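Local structure of Pex (2E1N) at residues 54-58 against 59-63; 74-77 against 78-82; 15-18 against 19-22. The protein modifies the cyanobacterial circadian clock as a period extender, probably by binding DNA as a transcriptional regulator of the PadR family. All coordinates share one frame; numbering follows the deposited sequence.

Contact 1 of 3, residues 54-58 against 59-63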
ATOM      1  N   ILE B  54      -3.297  16.152  -9.621  1.00 31.68           N
ATOM      2  CA  ILE B  54      -3.480  14.736  -9.969  1.00 31.45           C
ATOM      3  C   ILE B  54      -2.403  14.238 -10.944  1.00 31.71           C
ATOM      4  O   ILE B  54      -1.812  13.151 -10.744  1.00 31.20           O
ATOM      5  CB  ILE B  54      -4.936  14.476 -10.506  1.00 31.48           C
ATOM      6  CG1 ILE B  54      -5.958  14.710  -9.371  1.00 30.87           C
ATOM      7  CG2 ILE B  54      -5.070  13.075 -11.088  1.00 30.03           C
ATOM      8  CD1 ILE B  54      -7.397  14.681  -9.725  1.00 33.60           C
ATOM      9  N   GLN B  55      -2.176  14.994 -12.019  1.00 31.90           N
ATOM     10  CA  GLN B  55      -1.223  14.643 -13.064  1.00 33.42           C
ATOM     11  C   GLN B  55       0.222  14.641 -12.563  1.00 33.88           C
ATOM     12  O   GLN B  55       0.998  13.724 -12.872  1.00 32.77           O
ATOM     13  CB  GLN B  55      -1.350  15.579 -14.267  1.00 34.43           C
ATOM     14  CG  GLN B  55      -0.392  15.244 -15.362  1.00 39.32           C
ATOM     15  CD  GLN B  55      -0.417  16.247 -16.491  1.00 45.62           C
ATOM     16  OE1 GLN B  55      -1.480  16.802 -16.841  1.00 50.52           O
ATOM     17  NE2 GLN B  55       0.767  16.518 -17.059  1.00 51.50           N
ATOM     18  N   HIS B  56       0.563  15.656 -11.771  1.00 33.32           N
ATOM     19  CA  HIS B  56       1.885  15.814 -11.234  1.00 33.24           C
ATOM     20  C   HIS B  56       2.224  14.628 -10.343  1.00 33.04           C
ATOM     21  O   HIS B  56       3.366  14.180 -10.326  1.00 32.72           O
ATOM     22  CB  HIS B  56       1.953  17.106 -10.430  1.00 36.05           C
ATOM     23  CG  HIS B  56       3.283  17.363  -9.807  1.00 35.32           C
ATOM     24  ND1 HIS B  56       4.425  17.569 -10.548  1.00 39.65           N
ATOM     25  CD2 HIS B  56       3.648  17.466  -8.508  1.00 39.72           C
ATOM     26  CE1 HIS B  56       5.440  17.794  -9.727  1.00 39.98           C
ATOM     27  NE2 HIS B  56       4.991  17.738  -8.482  1.00 40.58           N
ATOM     28  N   LEU B  57       1.230  14.116  -9.615  1.00 31.00           N
ATOM     29  CA  LEU B  57       1.495  12.998  -8.710  1.00 31.83           C
ATOM     30  C   LEU B  57       1.925  11.767  -9.531  1.00 31.93           C
ATOM     31  O   LEU B  57       2.900  11.063  -9.235  1.00 32.29           O
ATOM     32  CB  LEU B  57       0.246  12.656  -7.919  1.00 31.22           C
ATOM     33  CG  LEU B  57       0.381  11.463  -6.991  1.00 32.07           C
ATOM     34  CD1 LEU B  57       1.379  11.775  -5.921  1.00 31.67           C
ATOM     35  CD2 LEU B  57      -0.959  11.110  -6.414  1.00 32.54           C
ATOM     36  N   GLU B  58       1.160  11.468 -10.551  1.00 31.95           N
ATOM     37  CA  GLU B  58       1.476  10.291 -11.386  1.00 32.66           C
ATOM     38  C   GLU B  58       2.782  10.437 -12.141  1.00 33.60           C
ATOM     39  O   GLU B  58       3.536   9.461 -12.315  1.00 33.60           O
ATOM     40  CB  GLU B  58       0.361  10.059 -12.403  1.00 32.92           C
ATOM     41  CG  GLU B  58       0.693   8.866 -13.311  1.00 34.19           C
ATOM     42  CD  GLU B  58      -0.410   8.539 -14.325  1.00 36.67           C
ATOM     43  OE1 GLU B  58      -1.549   9.069 -14.212  1.00 36.08           O
ATOM     44  OE2 GLU B  58      -0.077   7.788 -15.268  1.00 37.66           O
ATOM     45  N   THR B  59       3.056  11.635 -12.618  1.00 33.18           N
ATOM     46  CA  THR B  59       4.263  11.828 -13.440  1.00 35.14           C
ATOM     47  C   THR B  59       5.538  11.730 -12.570  1.00 35.27           C
ATOM     48  O   THR B  59       6.527  11.139 -12.974  1.00 36.22           O
ATOM     49  CB  THR B  59       4.231  13.146 -14.166  1.00 35.25           C
ATOM     50  OG1 THR B  59       4.172  14.166 -13.199  1.00 41.27           O
ATOM     51  CG2 THR B  59       3.018  13.279 -15.071  1.00 34.25           C
ATOM     52  N   HIS B  60       5.490  12.272 -11.354  1.00 36.83           N
ATOM     53  CA  HIS B  60       6.688  12.322 -10.489  1.00 37.93           C
ATOM     54  C   HIS B  60       6.790  11.146  -9.546  1.00 36.69           C
ATOM     55  O   HIS B  60       7.903  10.671  -9.271  1.00 36.66           O
ATOM     56  CB  HIS B  60       6.795  13.692  -9.785  1.00 39.04           C
ATOM     57  CG  HIS B  60       7.169  14.794 -10.722  1.00 44.85           C
ATOM     58  ND1 HIS B  60       8.344  15.511 -10.608  1.00 50.29           N
ATOM     59  CD2 HIS B  60       6.555  15.254 -11.840  1.00 47.41           C
ATOM     60  CE1 HIS B  60       8.419  16.385 -11.601  1.00 52.60           C
ATOM     61  NE2 HIS B  60       7.353  16.241 -12.370  1.00 50.84           N
ATOM     62  N   TRP B  61       5.653  10.628  -9.083  1.00 34.57           N
ATOM     63  CA  TRP B  61       5.628   9.472  -8.193  1.00 35.59           C
ATOM     64  C   TRP B  61       4.621   8.413  -8.721  1.00 35.52           C
ATOM     65  O   TRP B  61       3.536   8.285  -8.188  1.00 34.41           O
ATOM     66  CB  TRP B  61       5.207   9.867  -6.770  1.00 36.32           C
ATOM     67  CG  TRP B  61       6.098  10.833  -6.113  1.00 37.22           C
ATOM     68  CD1 TRP B  61       7.196  10.538  -5.339  1.00 41.45           C
ATOM     69  CD2 TRP B  61       5.983  12.243  -6.128  1.00 42.67           C
ATOM     70  NE1 TRP B  61       7.776  11.700  -4.891  1.00 44.12           N
ATOM     71  CE2 TRP B  61       7.052  12.761  -5.357  1.00 42.05           C
ATOM     72  CE3 TRP B  61       5.116  13.127  -6.748  1.00 44.50           C
ATOM     73  CZ2 TRP B  61       7.251  14.116  -5.186  1.00 48.99           C
ATOM     74  CZ3 TRP B  61       5.305  14.496  -6.559  1.00 48.75           C
ATOM     75  CH2 TRP B  61       6.351  14.972  -5.788  1.00 48.42           C
ATOM     76  N   PRO B  62       4.997   7.676  -9.771  1.00 35.32           N
ATOM     77  CA  PRO B  62       4.093   6.738 -10.453  1.00 34.99           C
ATOM     78  C   PRO B  62       3.588   5.556  -9.649  1.00 34.93           C
ATOM     79  O   PRO B  62       2.727   4.830 -10.138  1.00 34.59           O
ATOM     80  CB  PRO B  62       4.877   6.279 -11.673  1.00 35.92           C
ATOM     81  CG  PRO B  62       6.232   6.871 -11.579  1.00 36.84           C
ATOM     82  CD  PRO B  62       6.311   7.796 -10.421  1.00 35.83           C
ATOM     83  N   ASN B  63       4.095   5.343  -8.440  1.00 33.30           N
ATOM     84  CA  ASN B  63       3.537   4.325  -7.595  1.00 34.57           C
ATOM     85  C   ASN B  63       2.211   4.759  -6.979  1.00 31.60           C
ATOM     86  O   ASN B  63       1.602   3.952  -6.289  1.00 31.29           O
ATOM     87  CB  ASN B  63       4.478   3.969  -6.428  1.00 36.32           C
ATOM     88  CG  ASN B  63       5.755   3.290  -6.876  1.00 41.24           C
ATOM     89  OD1 ASN B  63       5.759   2.465  -7.787  1.00 46.98           O
ATOM     90  ND2 ASN B  63       6.860   3.640  -6.220  1.00 48.19           N
TER
HETATM   91  O   HOH W   1       4.216  17.456 -13.890  1.00 71.08           O
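The aromatic cluster of His56, His60 and Trp61 closes the C-terminal end of helix 50-60, a worked example of how a helix's last turn is organised by side chains three to five residues apart. His56 is its hub. With CG anti to the backbone N (chi1 179°), its imidazole swings beside its own carbonyl carbon and along the helix toward the residues that follow. There its CE1 sits over the centre of the His60 ring, 3.4 Å above the plane, although the two planes are inclined at 41°. Trp61 approaches differently, presenting the edge of its six-membered ring to the His56 face in an offset edge-to-face pair, with CZ3 3.8 Å from NE2.

Helix 50-60 is the second of three core helices and, as in other PadR-like winged-helix proteins, probably the first helix of the helix-turn-helix. Its inner side is turned to helix 32-43, where both His56 and Leu57 rest on Tyr38. Leu57 also belongs to the end of the helix: its CD1 lies 4.1 Å from Trp61 CE3, the side chains crossing at about a right angle. Its carbonyl O takes the N-H of Trp61 at 2.8 Å and lies in the indole plane at the ring edge. Trp61 is the first residue to leave helical geometry, and its ring also packs on Leu122 of helix 110-123.

On the solvent side, Thr59 folds back on the preceding turn. OG1 lies 3.0 Å from His56 O and 3.2 Å from Gln55 O, while CG2 packs 3.9 Å from Gln55 CG.

Contact 2 of 3, residues 74-77 against 78-82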
ATOM      1  N   ALA B  74      -9.608  16.580   0.437  1.00 31.47           N
ATOM      2  CA  ALA B  74      -8.390  17.224   0.954  1.00 31.50           C
ATOM      3  C   ALA B  74      -8.427  18.718   0.795  1.00 31.49           C
ATOM      4  O   ALA B  74      -8.065  19.478   1.744  1.00 31.20           O
ATOM      5  CB  ALA B  74      -7.185  16.674   0.236  1.00 31.08           C
ATOM      6  N   LEU B  75      -8.847  19.179  -0.369  1.00 30.66           N
ATOM      7  CA  LEU B  75      -8.930  20.651  -0.573  1.00 31.00           C
ATOM      8  C   LEU B  75      -9.952  21.319   0.334  1.00 31.53           C
ATOM      9  O   LEU B  75      -9.676  22.370   0.884  1.00 33.29           O
ATOM     10  CB  LEU B  75      -9.216  21.036  -1.987  1.00 30.84           C
ATOM     11  CG  LEU B  75      -8.199  20.609  -3.053  1.00 30.65           C
ATOM     12  CD1 LEU B  75      -8.835  20.743  -4.464  1.00 32.90           C
ATOM     13  CD2 LEU B  75      -6.950  21.394  -2.868  1.00 33.98           C
ATOM     14  N   LYS B  76     -11.108  20.712   0.500  1.00 32.05           N
ATOM     15  CA  LYS B  76     -12.120  21.263   1.367  1.00 32.80           C
ATOM     16  C   LYS B  76     -11.628  21.340   2.810  1.00 32.80           C
ATOM     17  O   LYS B  76     -11.873  22.335   3.489  1.00 33.38           O
ATOM     18  CB  LYS B  76     -13.389  20.441   1.289  1.00 34.54           C
ATOM     19  CG  LYS B  76     -14.539  21.068   2.032  1.00 38.55           C
ATOM     20  CD  LYS B  76     -15.720  20.115   2.144  1.00 43.56           C
ATOM     21  CE  LYS B  76     -17.040  20.893   2.242  1.00 46.57           C
ATOM     22  NZ  LYS B  76     -18.241  20.009   2.303  1.00 49.66           N
ATOM     23  N   PHE B  77     -10.960  20.297   3.299  1.00 32.36           N
ATOM     24  CA  PHE B  77     -10.395  20.281   4.648  1.00 31.51           C
ATOM     25  C   PHE B  77      -9.441  21.441   4.833  1.00 30.73           C
ATOM     26  O   PHE B  77      -9.502  22.186   5.810  1.00 31.01           O
ATOM     27  CB  PHE B  77      -9.664  18.967   4.913  1.00 31.69           C
ATOM     28  CG  PHE B  77      -8.877  18.938   6.181  1.00 31.83           C
ATOM     29  CD1 PHE B  77      -9.525  18.874   7.411  1.00 33.83           C
ATOM     30  CD2 PHE B  77      -7.486  19.043   6.175  1.00 33.09           C
ATOM     31  CE1 PHE B  77      -8.789  18.876   8.598  1.00 36.01           C
ATOM     32  CE2 PHE B  77      -6.764  19.053   7.331  1.00 35.25           C
ATOM     33  CZ  PHE B  77      -7.422  18.960   8.571  1.00 35.72           C
ATOM     34  N   LEU B  78      -8.541  21.576   3.878  1.00 29.98           N
ATOM     35  CA  LEU B  78      -7.464  22.575   3.962  1.00 30.99           C
ATOM     36  C   LEU B  78      -8.024  23.970   3.860  1.00 31.83           C
ATOM     37  O   LEU B  78      -7.471  24.890   4.458  1.00 31.37           O
ATOM     38  CB  LEU B  78      -6.451  22.337   2.846  1.00 31.49           C
ATOM     39  CG  LEU B  78      -5.564  21.093   3.050  1.00 31.69           C
ATOM     40  CD1 LEU B  78      -4.667  20.930   1.804  1.00 33.95           C
ATOM     41  CD2 LEU B  78      -4.769  21.252   4.335  1.00 33.93           C
ATOM     42  N   GLU B  79      -9.121  24.147   3.118  1.00 32.06           N
ATOM     43  CA  GLU B  79      -9.761  25.477   3.073  1.00 33.31           C
ATOM     44  C   GLU B  79     -10.489  25.797   4.383  1.00 33.21           C
ATOM     45  O   GLU B  79     -10.389  26.905   4.955  1.00 30.76           O
ATOM     46  CB  GLU B  79     -10.782  25.549   1.935  1.00 35.44           C
ATOM     47  CG  GLU B  79     -10.225  25.566   0.580  1.00 39.49           C
ATOM     48  CD  GLU B  79     -11.342  25.655  -0.457  1.00 46.19           C
ATOM     49  OE1 GLU B  79     -11.353  26.654  -1.202  1.00 53.63           O
ATOM     50  OE2 GLU B  79     -12.220  24.758  -0.483  1.00 52.81           O
ATOM     51  N   ASP B  80     -11.231  24.802   4.863  1.00 32.87           N
ATOM     52  CA  ASP B  80     -11.959  24.906   6.132  1.00 33.93           C
ATOM     53  C   ASP B  80     -11.052  25.185   7.348  1.00 32.94           C
ATOM     54  O   ASP B  80     -11.425  25.900   8.279  1.00 33.56           O
ATOM     55  CB  ASP B  80     -12.796  23.646   6.345  1.00 34.50           C
ATOM     56  CG  ASP B  80     -14.017  23.551   5.393  1.00 38.29           C
ATOM     57  OD1 ASP B  80     -14.336  24.504   4.650  1.00 39.63           O
ATOM     58  OD2 ASP B  80     -14.657  22.467   5.362  1.00 40.34           O
ATOM     59  N   GLU B  81      -9.859  24.629   7.332  1.00 31.82           N
ATOM     60  CA  GLU B  81      -8.863  24.862   8.349  1.00 31.28           C
ATOM     61  C   GLU B  81      -8.010  26.103   8.085  1.00 30.65           C
ATOM     62  O   GLU B  81      -7.113  26.381   8.858  1.00 30.55           O
ATOM     63  CB  GLU B  81      -7.965  23.622   8.446  1.00 31.87           C
ATOM     64  CG  GLU B  81      -8.699  22.358   8.924  1.00 35.49           C
ATOM     65  CD  GLU B  81      -9.185  22.436  10.348  1.00 42.26           C
ATOM     66  OE1 GLU B  81     -10.069  21.649  10.694  1.00 48.64           O
ATOM     67  OE2 GLU B  81      -8.716  23.283  11.136  1.00 46.97           O
ATOM     68  N   GLN B  82      -8.291  26.831   7.005  1.00 30.53           N
ATOM     69  CA  GLN B  82      -7.659  28.109   6.655  1.00 29.48           C
ATOM     70  C   GLN B  82      -6.202  27.967   6.316  1.00 31.44           C
ATOM     71  O   GLN B  82      -5.454  28.940   6.478  1.00 30.75           O
ATOM     72  CB  GLN B  82      -7.841  29.178   7.775  1.00 29.47           C
ATOM     73  CG  GLN B  82      -9.309  29.428   8.085  1.00 27.40           C
ATOM     74  CD  GLN B  82      -9.565  30.624   8.970  1.00 29.49           C
ATOM     75  OE1 GLN B  82      -8.630  31.220   9.610  1.00 31.17           O
ATOM     76  NE2 GLN B  82     -10.808  31.023   9.007  1.00 27.50           N
TER
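From Leu78 N to Ala74 O (3.0 Å) through to Glu81 N to Phe77 O (2.9 Å), the last turn of helix 68-80 keeps regular i to i+4 bonds. Gln82 then takes positive phi (67°), and its N bonds back to Glu79 O, ending the helix in a Schellman motif.

The principal side-chain meeting is a CH-pi contact. Glu81 CG stands over one face of the Phe77 ring, 3.8 Å from its centroid and somewhat toward the rim. The bend at chi2 (-66°) turns the carboxylate off the line of the chain, with OE1 3.7 Å from Phe77 CE1. At another part of the same ring, Phe77 CD2 touches Leu78 CD2 at 4.0 Å, and both residues rest on Val36 of helix 32-43. Beyond this the ring meets Phe15 of the second subunit.

Lys76 and Asp80 make a looser pair: the methylene CG lies 3.6 Å from OD2, whereas NZ and OD2 are 5.3 Å apart. Any attraction between these charges is therefore likely to be modest, and Glu81 contributes to the aromatic contact mainly through its aliphatic part, its carboxylate carried past the CE1 rim, still above the ring plane and inclined to it by 46°.

Contact 3 of 3, residues 15-18 against 19-22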
ATOM      1  N   PHE B  15       3.818 -17.792 -13.083  1.00 53.29           N
ATOM      2  CA  PHE B  15       4.991 -17.136 -12.481  1.00 54.35           C
ATOM      3  C   PHE B  15       5.327 -15.791 -13.107  1.00 55.09           C
ATOM      4  O   PHE B  15       6.010 -14.971 -12.500  1.00 55.38           O
ATOM      5  CB  PHE B  15       6.229 -18.014 -12.547  1.00 54.10           C
ATOM      6  CG  PHE B  15       6.113 -19.252 -11.731  1.00 55.02           C
ATOM      7  CD1 PHE B  15       5.933 -20.476 -12.343  1.00 55.41           C
ATOM      8  CD2 PHE B  15       6.119 -19.189 -10.342  1.00 54.71           C
ATOM      9  CE1 PHE B  15       5.790 -21.618 -11.589  1.00 54.49           C
ATOM     10  CE2 PHE B  15       5.981 -20.338  -9.584  1.00 53.96           C
ATOM     11  CZ  PHE B  15       5.810 -21.545 -10.208  1.00 54.28           C
ATOM     12  N   GLU B  16       4.849 -15.578 -14.323  1.00 55.50           N
ATOM     13  CA  GLU B  16       5.086 -14.338 -15.014  1.00 55.75           C
ATOM     14  C   GLU B  16       4.248 -13.237 -14.359  1.00 54.88           C
ATOM     15  O   GLU B  16       4.734 -12.127 -14.171  1.00 55.81           O
ATOM     16  CB  GLU B  16       4.777 -14.499 -16.514  1.00 56.32           C
ATOM     17  CG  GLU B  16       5.790 -15.395 -17.272  1.00 58.59           C
ATOM     18  CD  GLU B  16       5.762 -16.879 -16.857  1.00 62.41           C
ATOM     19  OE1 GLU B  16       4.694 -17.365 -16.411  1.00 64.61           O
ATOM     20  OE2 GLU B  16       6.813 -17.563 -16.987  1.00 63.23           O
ATOM     21  N   ASP B  17       3.002 -13.541 -14.003  1.00 53.63           N
ATOM     22  CA  ASP B  17       2.198 -12.636 -13.165  1.00 52.80           C
ATOM     23  C   ASP B  17       2.999 -12.198 -11.953  1.00 50.52           C
ATOM     24  O   ASP B  17       3.038 -11.006 -11.619  1.00 48.83           O
ATOM     25  CB  ASP B  17       0.906 -13.286 -12.666  1.00 53.30           C
ATOM     26  CG  ASP B  17       0.003 -13.731 -13.793  1.00 57.03           C
ATOM     27  OD1 ASP B  17      -0.092 -12.998 -14.806  1.00 60.51           O
ATOM     28  OD2 ASP B  17      -0.605 -14.826 -13.674  1.00 59.65           O
ATOM     29  N   ILE B  18       3.638 -13.165 -11.307  1.00 48.07           N
ATOM     30  CA  ILE B  18       4.327 -12.907 -10.060  1.00 47.29           C
ATOM     31  C   ILE B  18       5.443 -11.881 -10.291  1.00 47.61           C
ATOM     32  O   ILE B  18       5.438 -10.831  -9.686  1.00 45.40           O
ATOM     33  CB  ILE B  18       4.839 -14.210  -9.390  1.00 46.51           C
ATOM     34  CG1 ILE B  18       3.640 -15.068  -8.962  1.00 45.80           C
ATOM     35  CG2 ILE B  18       5.695 -13.888  -8.166  1.00 44.84           C
ATOM     36  CD1 ILE B  18       4.021 -16.453  -8.479  1.00 44.54           C
ATOM     37  N   TYR B  19       6.364 -12.166 -11.199  1.00 48.67           N
ATOM     38  CA  TYR B  19       7.474 -11.219 -11.451  1.00 50.00           C
ATOM     39  C   TYR B  19       6.964  -9.859 -11.944  1.00 50.53           C
ATOM     40  O   TYR B  19       7.442  -8.814 -11.505  1.00 50.69           O
ATOM     41  CB  TYR B  19       8.504 -11.812 -12.423  1.00 50.62           C
ATOM     42  CG  TYR B  19       9.394 -12.839 -11.764  1.00 52.55           C
ATOM     43  CD1 TYR B  19       9.016 -14.175 -11.693  1.00 53.06           C
ATOM     44  CD2 TYR B  19      10.603 -12.462 -11.182  1.00 54.37           C
ATOM     45  CE1 TYR B  19       9.821 -15.108 -11.084  1.00 53.51           C
ATOM     46  CE2 TYR B  19      11.421 -13.394 -10.560  1.00 55.58           C
ATOM     47  CZ  TYR B  19      11.018 -14.712 -10.511  1.00 54.83           C
ATOM     48  OH  TYR B  19      11.819 -15.620  -9.889  1.00 56.22           O
ATOM     49  N   ARG B  20       5.986  -9.889 -12.843  1.00 50.48           N
ATOM     50  CA  ARG B  20       5.337  -8.681 -13.349  1.00 50.93           C
ATOM     51  C   ARG B  20       4.703  -7.855 -12.241  1.00 49.44           C
ATOM     52  O   ARG B  20       4.763  -6.630 -12.269  1.00 48.45           O
ATOM     53  CB  ARG B  20       4.257  -9.067 -14.339  1.00 51.85           C
ATOM     54  CG  ARG B  20       3.695  -7.925 -15.170  1.00 55.51           C
ATOM     55  CD  ARG B  20       3.046  -8.504 -16.443  1.00 59.15           C
ATOM     56  NE  ARG B  20       2.035  -9.514 -16.100  1.00 61.19           N
ATOM     57  CZ  ARG B  20       1.423 -10.315 -16.970  1.00 63.05           C
ATOM     58  NH1 ARG B  20       1.705 -10.265 -18.270  1.00 63.18           N
ATOM     59  NH2 ARG B  20       0.518 -11.181 -16.522  1.00 63.92           N
ATOM     60  N   PHE B  21       4.070  -8.526 -11.273  1.00 47.99           N
ATOM     61  CA  PHE B  21       3.555  -7.829 -10.095  1.00 46.78           C
ATOM     62  C   PHE B  21       4.679  -7.104  -9.363  1.00 46.70           C
ATOM     63  O   PHE B  21       4.519  -5.944  -8.945  1.00 46.09           O
ATOM     64  CB  PHE B  21       2.856  -8.781  -9.115  1.00 46.88           C
ATOM     65  CG  PHE B  21       2.289  -8.085  -7.902  1.00 45.05           C
ATOM     66  CD1 PHE B  21       0.991  -7.608  -7.901  1.00 44.79           C
ATOM     67  CD2 PHE B  21       3.070  -7.890  -6.767  1.00 45.48           C
ATOM     68  CE1 PHE B  21       0.466  -6.961  -6.779  1.00 43.86           C
ATOM     69  CE2 PHE B  21       2.567  -7.221  -5.648  1.00 47.17           C
ATOM     70  CZ  PHE B  21       1.246  -6.765  -5.657  1.00 45.79           C
ATOM     71  N   PHE B  22       5.812  -7.775  -9.180  1.00 46.00           N
ATOM     72  CA  PHE B  22       6.873  -7.164  -8.377  1.00 46.76           C
ATOM     73  C   PHE B  22       7.604  -6.076  -9.156  1.00 47.28           C
ATOM     74  O   PHE B  22       8.182  -5.172  -8.564  1.00 48.50           O
ATOM     75  CB  PHE B  22       7.857  -8.217  -7.855  1.00 46.48           C
ATOM     76  CG  PHE B  22       7.333  -8.979  -6.698  1.00 46.07           C
ATOM     77  CD1 PHE B  22       6.656 -10.166  -6.885  1.00 47.63           C
ATOM     78  CD2 PHE B  22       7.479  -8.494  -5.411  1.00 46.57           C
ATOM     79  CE1 PHE B  22       6.151 -10.877  -5.802  1.00 46.83           C
ATOM     80  CE2 PHE B  22       6.984  -9.196  -4.332  1.00 47.18           C
ATOM     81  CZ  PHE B  22       6.324 -10.402  -4.536  1.00 46.98           C
TER
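Residues Asp17 and Arg20, like Ile18 and Phe22, pair along one face or another of helix 15-23, the short N-terminal arm of Pex that reaches out to the second subunit of the dimer. It illustrates how a lone amphipathic helix divides its faces between charge and hydrocarbon.

The electrostatic pair is a salt bridge. Asp17 and Arg20 lie side by side and point the same way, and OD1 comes to 2.6 Å from NH2 at the edge of the guanidinium, near its plane. The carboxylate is turned 34° from that plane, and the bond from NH2 is bent and weak (116°), so ionic attraction probably matters more here than a directed hydrogen bond. A bend at chi3 (55°) curls the otherwise stretched arginine back toward the aspartate. The other oxygen, OD2, accepts a hydrogen bond from Asp14 N, which ties the carboxylate to the start of the helix.

The apolar contacts gather on another face. Ile18 CG2, anti to its own backbone N, packs 3.9 Å from Phe22 CE1, and Phe21 CD2 stands over the centre of the Phe22 ring. These residues continue onto the second subunit: Ile18 on its Phe77, Phe21 on its Ser31 and Phe22 on its Leu34. An alanine in place of Phe22 has no ring to lay against Ile18 CG2, and would probably open a gap there and against Leu34 of the second subunit.

Backbone carbonyls meet ring edges as well. Phe15 O lies in the plane of the Tyr19 ring, 3.2 Å from CD1, and Ile18 O approaches Phe22 CD1 to 3.1 Å.

Along the chain the order is contact 3, contact 1, contact 2, each confined to one helix: 15-23, 50-60 and 68-80. Contacts 1 and 2 close successive helices of the PadR-like helix-turn-helix region, with centres about 22 Å apart on opposite sides of the chain's centre. Contact 3, on the N-terminal helix, is centred about 29 Å from the centre of the chain, about 23 Å from that of contact 1 and about 40 Å from that of contact 2. Within one chain none touches another. The dimer joins the most distant pair: Phe15 of one subunit packs on Phe77 and Glu81 of the other, and Ile18 on the same Phe77. Thus one subunit's N-terminal helix reaches the end of the other's helix 68-80.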